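PDB 6XJ6: Pgp2 from Campylobacter jejuni subsp. jejuni, which acts as an LD-carboxypeptidase on peptidoglycan, binding it through a pocket on its accessory NTF2 domain and directing the helical shape of the cell. Local coordinates for residues A[179-184]-A[234-239]. Numbering follows the deposited sequence.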
ATOM      1  N   ASP A 179     -10.879  12.365  -7.494  1.00 19.11           N
ATOM      2  CA  ASP A 179     -11.885  11.311  -7.394  1.00 19.09           C
ATOM      3  C   ASP A 179     -12.188  10.977  -5.939  1.00 18.81           C
ATOM      4  O   ASP A 179     -13.352  10.774  -5.567  1.00 19.99           O
ATOM      5  CB  ASP A 179     -11.403  10.054  -8.114  1.00 20.51           C
ATOM      6  CG  ASP A 179     -11.438  10.180  -9.622  1.00 22.28           C
ATOM      7  OD1 ASP A 179     -12.117  11.091 -10.143  1.00 25.92           O
ATOM      8  OD2 ASP A 179     -10.791   9.339 -10.290  1.00 22.47           O
ATOM      9  N   LEU A 180     -11.149  10.898  -5.104  1.00 17.95           N
ATOM     10  CA  LEU A 180     -11.343  10.607  -3.687  1.00 16.90           C
ATOM     11  C   LEU A 180     -12.318  11.589  -3.047  1.00 17.89           C
ATOM     12  O   LEU A 180     -13.218  11.190  -2.301  1.00 20.09           O
ATOM     13  CB  LEU A 180      -9.996  10.657  -2.971  1.00 18.25           C
ATOM     14  CG  LEU A 180     -10.011  10.363  -1.469  1.00 19.09           C
ATOM     15  CD1 LEU A 180     -10.314   8.897  -1.214  1.00 20.46           C
ATOM     16  CD2 LEU A 180      -8.690  10.752  -0.849  1.00 21.02           C
ATOM     17  N   PHE A 181     -12.133  12.890  -3.300  1.00 17.74           N
ATOM     18  CA  PHE A 181     -13.003  13.877  -2.670  1.00 18.50           C
ATOM     19  C   PHE A 181     -14.379  13.929  -3.323  1.00 19.69           C
ATOM     20  O   PHE A 181     -15.354  14.324  -2.671  1.00 21.74           O
ATOM     21  CB  PHE A 181     -12.305  15.238  -2.619  1.00 18.41           C
ATOM     22  CG  PHE A 181     -11.307  15.321  -1.513  1.00 20.39           C
ATOM     23  CD1 PHE A 181     -11.706  15.662  -0.233  1.00 22.88           C
ATOM     24  CD2 PHE A 181      -9.989  14.977  -1.726  1.00 21.41           C
ATOM     25  CE1 PHE A 181     -10.802  15.697   0.804  1.00 23.32           C
ATOM     26  CE2 PHE A 181      -9.077  15.005  -0.688  1.00 22.96           C
ATOM     27  CZ  PHE A 181      -9.486  15.368   0.579  1.00 22.27           C
ATOM     28  N   THR A 182     -14.483  13.523  -4.591  1.00 19.80           N
ATOM     29  CA  THR A 182     -15.786  13.402  -5.234  1.00 20.75           C
ATOM     30  C   THR A 182     -16.558  12.228  -4.651  1.00 20.08           C
ATOM     31  O   THR A 182     -17.767  12.327  -4.398  1.00 21.03           O
ATOM     32  CB  THR A 182     -15.594  13.222  -6.741  1.00 21.83           C
ATOM     33  OG1 THR A 182     -14.867  14.345  -7.270  1.00 22.29           O
ATOM     34  CG2 THR A 182     -16.941  13.107  -7.460  1.00 22.28           C
ATOM     35  N   TRP A 183     -15.863  11.113  -4.423  1.00 20.22           N
ATOM     36  CA  TRP A 183     -16.455   9.966  -3.746  1.00 19.38           C
ATOM     37  C   TRP A 183     -16.876  10.327  -2.325  1.00 19.99           C
ATOM     38  O   TRP A 183     -17.971   9.961  -1.880  1.00 22.44           O
ATOM     39  CB  TRP A 183     -15.417   8.842  -3.772  1.00 18.75           C
ATOM     40  CG  TRP A 183     -15.631   7.635  -2.892  1.00 18.15           C
ATOM     41  CD1 TRP A 183     -16.458   6.572  -3.126  1.00 18.04           C
ATOM     42  CD2 TRP A 183     -14.937   7.342  -1.679  1.00 18.08           C
ATOM     43  NE1 TRP A 183     -16.340   5.653  -2.116  1.00 19.62           N
ATOM     44  CE2 TRP A 183     -15.407   6.100  -1.216  1.00 17.63           C
ATOM     45  CE3 TRP A 183     -13.964   8.015  -0.936  1.00 18.36           C
ATOM     46  CZ2 TRP A 183     -14.937   5.515  -0.041  1.00 18.08           C
ATOM     47  CZ3 TRP A 183     -13.505   7.442   0.232  1.00 18.19           C
ATOM     48  CH2 TRP A 183     -13.992   6.202   0.669  1.00 17.01           C
ATOM     49  N   LYS A 184     -16.029  11.073  -1.608  1.00 21.18           N
ATOM     50  CA  LYS A 184     -16.373  11.540  -0.268  1.00 21.43           C
ATOM     51  C   LYS A 184     -17.652  12.370  -0.286  1.00 22.13           C
ATOM     52  O   LYS A 184     -18.534  12.196   0.568  1.00 21.27           O
ATOM     53  CB  LYS A 184     -15.213  12.368   0.290  1.00 24.40           C
ATOM     54  CG  LYS A 184     -15.444  12.957   1.673  1.00 25.76           C
ATOM     55  CD  LYS A 184     -14.256  13.814   2.086  1.00 27.36           C
ATOM     56  CE  LYS A 184     -14.483  14.515   3.404  1.00 32.17           C
ATOM     57  NZ  LYS A 184     -15.556  15.547   3.315  1.00 34.71           N
ATOM     58  N   SER A 234      -7.847  13.246   6.617  1.00 23.39           N
ATOM     59  CA  SER A 234      -6.545  13.811   6.934  1.00 23.97           C
ATOM     60  C   SER A 234      -5.484  12.730   6.791  1.00 22.24           C
ATOM     61  O   SER A 234      -5.789  11.546   6.627  1.00 21.23           O
ATOM     62  CB  SER A 234      -6.524  14.434   8.334  1.00 39.35           C
ATOM     63  OG  SER A 234      -6.712  13.461   9.337  1.00 35.48           O
ATOM     64  N   ASP A 235      -4.226  13.158   6.834  1.00 22.45           N
ATOM     65  CA  ASP A 235      -3.072  12.262   6.750  1.00 21.81           C
ATOM     66  C   ASP A 235      -3.145  11.374   5.506  1.00 20.37           C
ATOM     67  O   ASP A 235      -2.970  10.159   5.569  1.00 21.83           O
ATOM     68  CB  ASP A 235      -2.928  11.428   8.027  1.00 23.47           C
ATOM     69  CG  ASP A 235      -1.578  10.730   8.131  1.00 42.70           C
ATOM     70  OD1 ASP A 235      -0.591  11.228   7.552  1.00 34.63           O
ATOM     71  OD2 ASP A 235      -1.507   9.675   8.797  1.00 62.31           O
ATOM     72  N   ILE A 236      -3.400  11.990   4.357  1.00 17.75           N
ATOM     73  CA  ILE A 236      -3.589  11.228   3.126  1.00 16.27           C
ATOM     74  C   ILE A 236      -2.239  10.827   2.552  1.00 15.50           C
ATOM     75  O   ILE A 236      -1.367  11.675   2.316  1.00 18.78           O
ATOM     76  CB  ILE A 236      -4.405  12.027   2.103  1.00 17.75           C
ATOM     77  CG1 ILE A 236      -5.789  12.355   2.668  1.00 19.80           C
ATOM     78  CG2 ILE A 236      -4.558  11.224   0.805  1.00 22.21           C
ATOM     79  CD1 ILE A 236      -6.525  13.408   1.860  1.00 24.05           C
ATOM     80  N   ASN A 237      -2.073   9.522   2.320  1.00 16.70           N
ATOM     81  CA  ASN A 237      -0.906   8.963   1.654  1.00 17.11           C
ATOM     82  C   ASN A 237      -1.388   8.200   0.434  1.00 16.80           C
ATOM     83  O   ASN A 237      -2.249   7.321   0.555  1.00 20.76           O
ATOM     84  CB  ASN A 237      -0.177   7.973   2.557  1.00 18.05           C
ATOM     85  CG  ASN A 237       0.422   8.617   3.781  1.00 19.49           C
ATOM     86  OD1 ASN A 237       0.885   9.758   3.729  1.00 19.13           O
ATOM     87  ND2 ASN A 237       0.450   7.881   4.886  1.00 25.15           N
ATOM     88  N   ILE A 238      -0.845   8.544  -0.726  0.52 12.54           N
ATOM     89  CA  ILE A 238      -1.166   7.867  -1.974  0.52 15.67           C
ATOM     90  C   ILE A 238       0.117   7.261  -2.509  0.52 12.75           C
ATOM     91  O   ILE A 238       1.140   7.950  -2.612  0.52 12.82           O
ATOM     92  CB  ILE A 238      -1.819   8.826  -2.984  0.52 13.25           C
ATOM     93  CG1 ILE A 238      -3.174   9.272  -2.430  0.52 31.03           C
ATOM     94  CG2 ILE A 238      -1.972   8.165  -4.350  0.52 20.41           C
ATOM     95  CD1 ILE A 238      -3.942  10.193  -3.327  0.52 33.15           C
ATOM     96  N   SER A 239       0.067   5.966  -2.828  1.00 15.11           N
ATOM     97  CA  SER A 239       1.266   5.254  -3.216  1.00 14.73           C
ATOM     98  C   SER A 239       1.037   4.393  -4.449  1.00 15.51           C
ATOM     99  O   SER A 239      -0.016   3.759  -4.580  1.00 16.07           O
ATOM    100  CB  SER A 239       1.690   4.332  -2.070  1.00 16.43           C
ATOM    101  OG  SER A 239       1.822   5.050  -0.856  1.00 16.53           O
TER
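Leu180 O accepts the helical hydrogen bond of Lys184 N at 2.9 Å, while the Trp183 ring turns its edge to the same oxygen, which lies in the plane of the indole, 3.5 Å from CE3. Leu180 thereby sits in a regular turn of helix 170-188, the helix that packs against the curved antiparallel sheet in the NTF2-like fold. Between 179-184 and 234-239 the contact is apolar, with no hydrogen bond across it. Ile236, just past the corner of the chain at Asp235, suits its place because a beta-branched residue fits an extended strand and still offers a long arm: with CD1 anti to CA (chi2 166°), the methyl is carried out to the helix. There it reaches Leu180 CD2 at 4.4 Å, a loose contact. Leu180, buried and with its CB directed at the strand, needs an apolar side chain; it also packs on Leu271 and Phe233, joining the helix to strands 263-275 and 232-240. The CB bond of Phe181 does not point at the strand, but its ring is long enough to meet Ile236 from the opposite direction, receiving the methyl obliquely: Ile236 CD1 lies 3.8 Å from Phe181 CZ and 3.9 Å from CE2.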